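Local coordinates for pectate lyase/Amb allergen (Acidovorax citrulli, PDB 4HWV), which probably cleaves pectate as a secreted, calcium-dependent lyase of polysaccharide lyase family 1, built on a right-handed parallel beta-helix, at residues T24-H29 with D458-T463; K376-N381 with W454-F459. One frame throughout, in Å; residues are numbered along the deposited sequence.

Interaction 1. Residues T24-H29 with D458-T463; sequences TGWASH and DFYDYT
An aromatic cluster of Trp26, His29, Phe459 and Tyr460 joins the N-terminal loop to the loop between helices 438-445 and 470-477. At its base the Tyr460 ring lies flat on the backbone of Gly25: CA of Gly25 sits 3.3 Å from the centroid of the Tyr460 ring and only 3° off its normal, a CH-pi contact over the centre. Tyr460 then turns its edge to Trp26, with CE2 of Tyr460 3.9 Å from CG of Trp26 and the planes at 75°, an edge-to-face pair. Further out on the indole, Trp26 CH2 presses on one face of the Phe459 ring, 3.4 Å from Phe459 CG; these two side chains run side by side and point the same way. His29 closes the group. Its ND1 donates a nearly straight bond (163°) of 2.8 Å to a lone pair of Phe459 O, which lies at the imidazole edge, near the ring plane. A water bridges Gly25 N, its donor, and Asp461 O, its acceptor. Within 24-29, two donors, OG and the backbone N of Ser28, grip Gly25 O at the 3-10 turn 26-28. The hydroxyl of Tyr460, a buried residue, is hydrogen-bonded to His347 ND1 and Thr325 OG1. Two loops thus pack together on the parallel strands of a pectate lyase beta-helix.

Interaction 2. Residues K376-N381 with W454-F459; sequences KVHAEN and WKPSDF
His378 stands on strand 376-387 of the parallel beta-helix and receives Pro456 and Trp454 from the loop 454-459, which lies over this part of the coil. The proline contact is CH-pi: CD of Pro456 is 3.5 Å from the centroid of the His378 ring, 9° off the normal, while CG of Pro456 lies 3.5 Å from CD2 of His378. CG of His378 is anti to the backbone N, on the side facing 454-459. Tyr425, on strand 423-427, stacks on His378 as well.

The aromatic pairing is edge-to-face. His378 turns its edge toward the face of the six-membered ring of Trp454, the planes at 64°, and CB of His378 lies 3.8 Å from CZ2 of Trp454. Nearer the start of the strand, CB of Lys376 packs 3.5 Å from NE1 of Trp454. The rest of the lysine leads away, and its ammonium group is held by the carbonyls of Glu419 and Ser374.

The polar contacts run largely through water. One water donates to Val377 O and takes a weak bond from Trp454 NE1. A second donates to Trp454 O and sits in the plane of the His378 ring at its ND1. At the other nitrogen, NE2 of His378 gives a weak bond to OE2 of Glu380 at 3.1 Å, with an N-H...O angle of 144°, so the imidazole has polar partners at both nitrogens while CD of Pro456 lies over the centre of one face.

Interactions 1 and 2 share Asp458 and Phe459 and lie about 10 Å apart, centre to centre, as successive contacts of one loop: its residues 454-459 meet strand 376-387, while its residues 458-463 meet the N-terminal loop. The two join directly. Trp26 CZ2 packs 3.6 Å from Trp454 CZ3, linking the aromatic groups of both contacts, and Tyr462 OH lies 2.7 Å from Glu380 OE1, a probable hydrogen bond. His347 is common ground: its ND1 pairs with Tyr460 OH and its NE2 with Glu380 OE1. Both contacts lie away from the calcium site of Asp227, Asp278 and Asp282, and belong to the packing of the beta-helix.

Interaction 1. Residues T24-H29 with D458-T463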
ATOM      1  N   THR A  24      13.114   4.301 -29.133  1.00  4.37           N
ATOM      2  CA  THR A  24      12.681   3.442 -30.223  1.00  4.90           C
ATOM      3  C   THR A  24      11.226   3.769 -30.546  1.00  5.21           C
ATOM      4  O   THR A  24      10.615   4.618 -29.889  1.00  5.56           O
ATOM      5  CB  THR A  24      12.738   1.976 -29.762  1.00  5.51           C
ATOM      6  OG1 THR A  24      12.092   1.886 -28.486  1.00  6.08           O
ATOM      7  CG2 THR A  24      14.171   1.471 -29.665  1.00  6.40           C
ATOM      8  N   GLY A  25      10.648   3.086 -31.530  1.00  5.39           N
ATOM      9  CA  GLY A  25       9.235   3.264 -31.840  1.00  5.44           C
ATOM     10  C   GLY A  25       8.890   4.667 -32.305  1.00  4.26           C
ATOM     11  O   GLY A  25       9.721   5.351 -32.895  1.00  4.57           O
ATOM     12  N   TRP A  26       7.651   5.091 -32.090  1.00  2.93           N
ATOM     13  CA  TRP A  26       7.231   6.362 -32.641  1.00  4.13           C
ATOM     14  C   TRP A  26       8.069   7.542 -32.115  1.00  4.61           C
ATOM     15  O   TRP A  26       8.263   8.522 -32.828  1.00  4.95           O
ATOM     16  CB  TRP A  26       5.763   6.591 -32.337  1.00  5.02           C
ATOM     17  CG  TRP A  26       4.766   6.004 -33.295  1.00  4.42           C
ATOM     18  CD1 TRP A  26       3.726   5.173 -32.965  1.00  4.66           C
ATOM     19  CD2 TRP A  26       4.632   6.279 -34.701  1.00  4.65           C
ATOM     20  NE1 TRP A  26       2.964   4.907 -34.077  1.00  5.11           N
ATOM     21  CE2 TRP A  26       3.481   5.583 -35.152  1.00  5.14           C
ATOM     22  CE3 TRP A  26       5.353   7.066 -35.621  1.00  4.92           C
ATOM     23  CZ2 TRP A  26       3.050   5.633 -36.482  1.00  5.76           C
ATOM     24  CZ3 TRP A  26       4.911   7.118 -36.934  1.00  5.87           C
ATOM     25  CH2 TRP A  26       3.777   6.405 -37.349  1.00  6.09           C
ATOM     26  N   ALA A  27       8.571   7.459 -30.885  1.00  4.64           N
ATOM     27  CA  ALA A  27       9.425   8.524 -30.340  1.00  4.61           C
ATOM     28  C   ALA A  27      10.732   8.692 -31.133  1.00  5.12           C
ATOM     29  O   ALA A  27      11.409   9.717 -31.012  1.00  6.27           O
ATOM     30  CB  ALA A  27       9.741   8.280 -28.875  1.00  4.01           C
ATOM     31  N   SER A  28      11.108   7.680 -31.912  1.00  5.01           N
ATOM     32  CA  SER A  28      12.331   7.749 -32.719  1.00  6.27           C
ATOM     33  C   SER A  28      12.076   8.237 -34.145  1.00  6.76           C
ATOM     34  O   SER A  28      13.018   8.414 -34.915  1.00  8.10           O
ATOM     35  CB  SER A  28      13.029   6.392 -32.737  1.00  7.47           C
ATOM     36  OG  SER A  28      12.376   5.454 -33.586  1.00  8.98           O
ATOM     37  N   HIS A  29      10.814   8.465 -34.504  1.00  7.26           N
ATOM     38  CA  HIS A  29      10.483   8.831 -35.873  1.00  8.99           C
ATOM     39  C   HIS A  29      10.570  10.338 -36.049  1.00 12.03           C
ATOM     40  O   HIS A  29      10.199  11.072 -35.154  1.00 15.04           O
ATOM     41  CB  HIS A  29       9.067   8.348 -36.190  1.00  8.56           C
ATOM     42  CG  HIS A  29       8.640   8.676 -37.583  1.00  8.00           C
ATOM     43  ND1 HIS A  29       8.928   7.871 -38.667  1.00  8.72           N
ATOM     44  CD2 HIS A  29       8.008   9.766 -38.079  1.00  8.24           C
ATOM     45  CE1 HIS A  29       8.467   8.444 -39.765  1.00  8.85           C
ATOM     46  NE2 HIS A  29       7.909   9.596 -39.438  1.00  8.37           N
ATOM     47  N   ASP A 458       6.910   0.619 -41.434  1.00  8.43           N
ATOM     48  CA  ASP A 458       7.115   1.709 -42.396  1.00  9.09           C
ATOM     49  C   ASP A 458       7.704   2.959 -41.753  1.00  9.23           C
ATOM     50  O   ASP A 458       8.227   3.834 -42.450  1.00 10.66           O
ATOM     51  CB  ASP A 458       5.808   2.085 -43.093  1.00 10.36           C
ATOM     52  CG  ASP A 458       5.371   1.065 -44.139  1.00 13.16           C
ATOM     53  OD1 ASP A 458       6.210   0.259 -44.596  1.00 14.60           O
ATOM     54  OD2 ASP A 458       4.188   1.109 -44.523  1.00 14.92           O
ATOM     55  N   PHE A 459       7.611   3.058 -40.432  1.00  7.81           N
ATOM     56  CA  PHE A 459       7.963   4.291 -39.732  1.00  7.45           C
ATOM     57  C   PHE A 459       9.166   4.167 -38.804  1.00  7.17           C
ATOM     58  O   PHE A 459       9.788   5.170 -38.432  1.00  8.41           O
ATOM     59  CB  PHE A 459       6.730   4.803 -38.977  1.00  7.54           C
ATOM     60  CG  PHE A 459       5.570   5.044 -39.883  1.00  8.53           C
ATOM     61  CD1 PHE A 459       5.541   6.165 -40.696  1.00  9.13           C
ATOM     62  CD2 PHE A 459       4.547   4.131 -39.979  1.00  9.22           C
ATOM     63  CE1 PHE A 459       4.503   6.368 -41.568  1.00 10.29           C
ATOM     64  CE2 PHE A 459       3.508   4.348 -40.859  1.00 10.44           C
ATOM     65  CZ  PHE A 459       3.495   5.461 -41.630  1.00 11.07           C
ATOM     66  N   TYR A 460       9.485   2.939 -38.418  1.00  6.32           N
ATOM     67  CA  TYR A 460      10.672   2.663 -37.620  1.00  6.15           C
ATOM     68  C   TYR A 460      11.012   1.184 -37.737  1.00  6.90           C
ATOM     69  O   TYR A 460      10.135   0.366 -38.011  1.00  7.54           O
ATOM     70  CB  TYR A 460      10.500   3.076 -36.151  1.00  6.13           C
ATOM     71  CG  TYR A 460       9.241   2.608 -35.457  1.00  5.01           C
ATOM     72  CD1 TYR A 460       9.147   1.343 -34.879  1.00  5.04           C
ATOM     73  CD2 TYR A 460       8.155   3.458 -35.358  1.00  5.06           C
ATOM     74  CE1 TYR A 460       7.981   0.940 -34.221  1.00  5.15           C
ATOM     75  CE2 TYR A 460       7.010   3.089 -34.713  1.00  4.60           C
ATOM     76  CZ  TYR A 460       6.923   1.828 -34.138  1.00  4.45           C
ATOM     77  OH  TYR A 460       5.779   1.470 -33.461  1.00  4.90           O
ATOM     78  N   ASP A 461      12.288   0.859 -37.557  1.00  7.77           N
ATOM     79  CA  ASP A 461      12.726  -0.531 -37.588  1.00  8.64           C
ATOM     80  C   ASP A 461      12.587  -1.134 -36.203  1.00  8.46           C
ATOM     81  O   ASP A 461      12.851  -0.469 -35.203  1.00  9.62           O
ATOM     82  CB  ASP A 461      14.196  -0.606 -37.997  1.00  9.99           C
ATOM     83  CG  ASP A 461      14.427  -0.181 -39.423  1.00 11.76           C
ATOM     84  OD1 ASP A 461      13.582  -0.480 -40.282  1.00 13.47           O
ATOM     85  OD2 ASP A 461      15.470   0.436 -39.690  1.00 12.59           O
ATOM     86  N   TYR A 462      12.214  -2.403 -36.133  1.00  7.10           N
ATOM     87  CA  TYR A 462      12.159  -3.108 -34.856  1.00  6.29           C
ATOM     88  C   TYR A 462      12.214  -4.601 -35.099  1.00  6.27           C
ATOM     89  O   TYR A 462      11.795  -5.079 -36.152  1.00  6.96           O
ATOM     90  CB  TYR A 462      10.886  -2.731 -34.071  1.00  5.94           C
ATOM     91  CG  TYR A 462       9.595  -3.164 -34.734  1.00  5.83           C
ATOM     92  CD1 TYR A 462       9.039  -2.420 -35.779  1.00  5.65           C
ATOM     93  CD2 TYR A 462       8.939  -4.334 -34.339  1.00  6.00           C
ATOM     94  CE1 TYR A 462       7.871  -2.812 -36.395  1.00  6.36           C
ATOM     95  CE2 TYR A 462       7.759  -4.729 -34.960  1.00  6.15           C
ATOM     96  CZ  TYR A 462       7.239  -3.959 -35.994  1.00  6.56           C
ATOM     97  OH  TYR A 462       6.075  -4.301 -36.632  1.00  7.17           O
ATOM     98  N   THR A 463      12.719  -5.321 -34.104  1.00  5.78           N
ATOM     99  CA  THR A 463      12.786  -6.776 -34.129  1.00  5.96           C
ATOM    100  C   THR A 463      11.881  -7.346 -33.043  1.00  6.60           C
ATOM    101  O   THR A 463      11.968  -6.945 -31.879  1.00  8.68           O
ATOM    102  CB  THR A 463      14.239  -7.227 -33.905  1.00  5.71           C
ATOM    103  OG1 THR A 463      15.020  -6.827 -35.043  1.00  6.64           O
ATOM    104  CG2 THR A 463      14.329  -8.745 -33.698  1.00  6.54           C
TER
HETATM  105  O   HOH W   1      12.465   1.727 -33.233  1.00 15.04           O

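Interaction 2. Residues K376-N381 with W454-F459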
ATOM      1  N   LYS A 376      -6.148   2.778 -34.459  1.00  6.54           N
ATOM      2  CA  LYS A 376      -5.495   1.899 -35.421  1.00  6.89           C
ATOM      3  C   LYS A 376      -4.430   1.125 -34.657  1.00  6.70           C
ATOM      4  O   LYS A 376      -3.309   1.605 -34.437  1.00  7.51           O
ATOM      5  CB  LYS A 376      -4.937   2.707 -36.595  1.00  8.80           C
ATOM      6  CG  LYS A 376      -6.048   3.453 -37.357  1.00 10.76           C
ATOM      7  CD  LYS A 376      -5.540   4.353 -38.455  1.00 11.20           C
ATOM      8  CE  LYS A 376      -6.691   5.228 -38.958  1.00 10.64           C
ATOM      9  NZ  LYS A 376      -7.194   6.132 -37.867  1.00 11.03           N
ATOM     10  N   VAL A 377      -4.821  -0.056 -34.201  1.00  6.33           N
ATOM     11  CA  VAL A 377      -4.035  -0.833 -33.250  1.00  6.55           C
ATOM     12  C   VAL A 377      -3.288  -1.946 -33.964  1.00  5.94           C
ATOM     13  O   VAL A 377      -3.852  -2.662 -34.799  1.00  5.76           O
ATOM     14  CB  VAL A 377      -4.944  -1.418 -32.140  1.00  6.99           C
ATOM     15  CG1 VAL A 377      -4.155  -2.315 -31.216  1.00  7.79           C
ATOM     16  CG2 VAL A 377      -5.627  -0.289 -31.374  1.00  8.08           C
ATOM     17  N   HIS A 378      -2.000  -2.077 -33.651  1.00  5.70           N
ATOM     18  CA  HIS A 378      -1.159  -3.105 -34.269  1.00  5.33           C
ATOM     19  C   HIS A 378      -0.455  -3.833 -33.124  1.00  5.15           C
ATOM     20  O   HIS A 378       0.393  -3.241 -32.447  1.00  5.36           O
ATOM     21  CB  HIS A 378      -0.130  -2.439 -35.195  1.00  5.85           C
ATOM     22  CG  HIS A 378       0.542  -3.377 -36.148  1.00  5.81           C
ATOM     23  ND1 HIS A 378       0.071  -3.588 -37.423  1.00  7.04           N
ATOM     24  CD2 HIS A 378       1.666  -4.132 -36.025  1.00  6.20           C
ATOM     25  CE1 HIS A 378       0.858  -4.453 -38.039  1.00  7.49           C
ATOM     26  NE2 HIS A 378       1.840  -4.788 -37.219  1.00  7.11           N
ATOM     27  N   ALA A 379      -0.808  -5.099 -32.907  1.00  4.94           N
ATOM     28  CA  ALA A 379      -0.330  -5.849 -31.738  1.00  4.88           C
ATOM     29  C   ALA A 379       0.483  -7.052 -32.185  1.00  5.94           C
ATOM     30  O   ALA A 379      -0.018  -7.884 -32.929  1.00  7.20           O
ATOM     31  CB  ALA A 379      -1.516  -6.320 -30.898  1.00  5.99           C
ATOM     32  N   GLU A 380       1.723  -7.160 -31.710  1.00  5.60           N
ATOM     33  CA  GLU A 380       2.592  -8.262 -32.129  1.00  5.84           C
ATOM     34  C   GLU A 380       3.313  -8.913 -30.959  1.00  5.66           C
ATOM     35  O   GLU A 380       3.941  -8.224 -30.147  1.00  6.23           O
ATOM     36  CB  GLU A 380       3.639  -7.774 -33.140  1.00  6.37           C
ATOM     37  CG  GLU A 380       3.029  -7.377 -34.481  1.00  6.39           C
ATOM     38  CD  GLU A 380       3.964  -6.588 -35.366  1.00  7.54           C
ATOM     39  OE1 GLU A 380       4.639  -5.677 -34.854  1.00  7.06           O
ATOM     40  OE2 GLU A 380       3.997  -6.869 -36.581  1.00  9.09           O
ATOM     41  N   ASN A 381       3.258 -10.245 -30.917  1.00  5.53           N
ATOM     42  CA  ASN A 381       4.058 -11.033 -29.974  1.00  5.19           C
ATOM     43  C   ASN A 381       3.940 -10.563 -28.524  1.00  5.07           C
ATOM     44  O   ASN A 381       4.934 -10.423 -27.805  1.00  5.11           O
ATOM     45  CB  ASN A 381       5.525 -11.124 -30.424  1.00  6.33           C
ATOM     46  CG  ASN A 381       5.680 -11.876 -31.740  1.00  8.00           C
ATOM     47  OD1 ASN A 381       4.734 -12.008 -32.527  1.00  9.23           O
ATOM     48  ND2 ASN A 381       6.893 -12.345 -31.993  1.00  8.63           N
ATOM     49  N   TRP A 454      -2.083   0.472 -42.170  1.00 11.66           N
ATOM     50  CA  TRP A 454      -0.749   0.958 -41.818  1.00 10.40           C
ATOM     51  C   TRP A 454       0.054  -0.159 -41.203  1.00 10.41           C
ATOM     52  O   TRP A 454      -0.492  -1.141 -40.713  1.00 11.41           O
ATOM     53  CB  TRP A 454      -0.808   2.131 -40.830  1.00 10.38           C
ATOM     54  CG  TRP A 454      -1.046   1.714 -39.402  1.00 10.24           C
ATOM     55  CD1 TRP A 454      -2.199   1.183 -38.898  1.00 10.55           C
ATOM     56  CD2 TRP A 454      -0.131   1.814 -38.289  1.00  9.53           C
ATOM     57  NE1 TRP A 454      -2.067   0.957 -37.548  1.00  9.78           N
ATOM     58  CE2 TRP A 454      -0.807   1.318 -37.149  1.00  9.28           C
ATOM     59  CE3 TRP A 454       1.185   2.283 -38.145  1.00  9.63           C
ATOM     60  CZ2 TRP A 454      -0.217   1.277 -35.881  1.00  9.58           C
ATOM     61  CZ3 TRP A 454       1.780   2.238 -36.883  1.00  9.40           C
ATOM     62  CH2 TRP A 454       1.069   1.742 -35.762  1.00  9.34           C
ATOM     63  N   LYS A 455       1.367  -0.010 -41.225  1.00 10.21           N
ATOM     64  CA  LYS A 455       2.202  -0.886 -40.427  1.00 12.06           C
ATOM     65  C   LYS A 455       3.358  -0.112 -39.836  1.00  9.19           C
ATOM     66  O   LYS A 455       3.967   0.734 -40.495  1.00  8.45           O
ATOM     67  CB  LYS A 455       2.694  -2.086 -41.219  1.00 16.49           C
ATOM     68  CG  LYS A 455       3.528  -1.732 -42.421  1.00 19.05           C
ATOM     69  CD  LYS A 455       3.682  -2.951 -43.358  1.00 22.00           C
ATOM     70  CE  LYS A 455       2.360  -3.653 -43.565  1.00 24.16           C
ATOM     71  NZ  LYS A 455       2.292  -4.409 -44.851  1.00 25.32           N
ATOM     72  N   PRO A 456       3.649  -0.384 -38.562  1.00  7.81           N
ATOM     73  CA  PRO A 456       4.702   0.386 -37.886  1.00  7.24           C
ATOM     74  C   PRO A 456       6.080   0.240 -38.520  1.00  6.26           C
ATOM     75  O   PRO A 456       6.849   1.185 -38.415  1.00  6.25           O
ATOM     76  CB  PRO A 456       4.674  -0.133 -36.447  1.00  7.86           C
ATOM     77  CG  PRO A 456       3.839  -1.377 -36.463  1.00  8.45           C
ATOM     78  CD  PRO A 456       2.917  -1.281 -37.644  1.00  7.86           C
ATOM     79  N   SER A 457       6.382  -0.877 -39.186  1.00  6.96           N
ATOM     80  CA  SER A 457       7.702  -1.038 -39.801  1.00  7.70           C
ATOM     81  C   SER A 457       7.960  -0.021 -40.926  1.00  8.63           C
ATOM     82  O   SER A 457       9.106   0.169 -41.337  1.00  9.52           O
ATOM     83  CB  SER A 457       7.901  -2.471 -40.306  1.00  8.78           C
ATOM     84  OG  SER A 457       6.913  -2.783 -41.276  1.00  9.97           O
ATOM     85  N   ASP A 458       6.910   0.619 -41.434  1.00  8.43           N
ATOM     86  CA  ASP A 458       7.115   1.709 -42.396  1.00  9.09           C
ATOM     87  C   ASP A 458       7.704   2.959 -41.753  1.00  9.23           C
ATOM     88  O   ASP A 458       8.227   3.834 -42.450  1.00 10.66           O
ATOM     89  CB  ASP A 458       5.808   2.085 -43.093  1.00 10.36           C
ATOM     90  CG  ASP A 458       5.371   1.065 -44.139  1.00 13.16           C
ATOM     91  OD1 ASP A 458       6.210   0.259 -44.596  1.00 14.60           O
ATOM     92  OD2 ASP A 458       4.188   1.109 -44.523  1.00 14.92           O
ATOM     93  N   PHE A 459       7.611   3.058 -40.432  1.00  7.81           N
ATOM     94  CA  PHE A 459       7.963   4.291 -39.732  1.00  7.45           C
ATOM     95  C   PHE A 459       9.166   4.167 -38.804  1.00  7.17           C
ATOM     96  O   PHE A 459       9.788   5.170 -38.432  1.00  8.41           O
ATOM     97  CB  PHE A 459       6.730   4.803 -38.977  1.00  7.54           C
ATOM     98  CG  PHE A 459       5.570   5.044 -39.883  1.00  8.53           C
ATOM     99  CD1 PHE A 459       5.541   6.165 -40.696  1.00  9.13           C
ATOM    100  CD2 PHE A 459       4.547   4.131 -39.979  1.00  9.22           C
ATOM    101  CE1 PHE A 459       4.503   6.368 -41.568  1.00 10.29           C
ATOM    102  CE2 PHE A 459       3.508   4.348 -40.859  1.00 10.44           C
ATOM    103  CZ  PHE A 459       3.495   5.461 -41.630  1.00 11.07           C
TER
HETATM  104  O   HOH W   2      -4.254  -1.311 -37.305  1.00  8.36           O
HETATM  105  O   HOH W   3      -2.063  -2.307 -38.718  1.00  9.21           O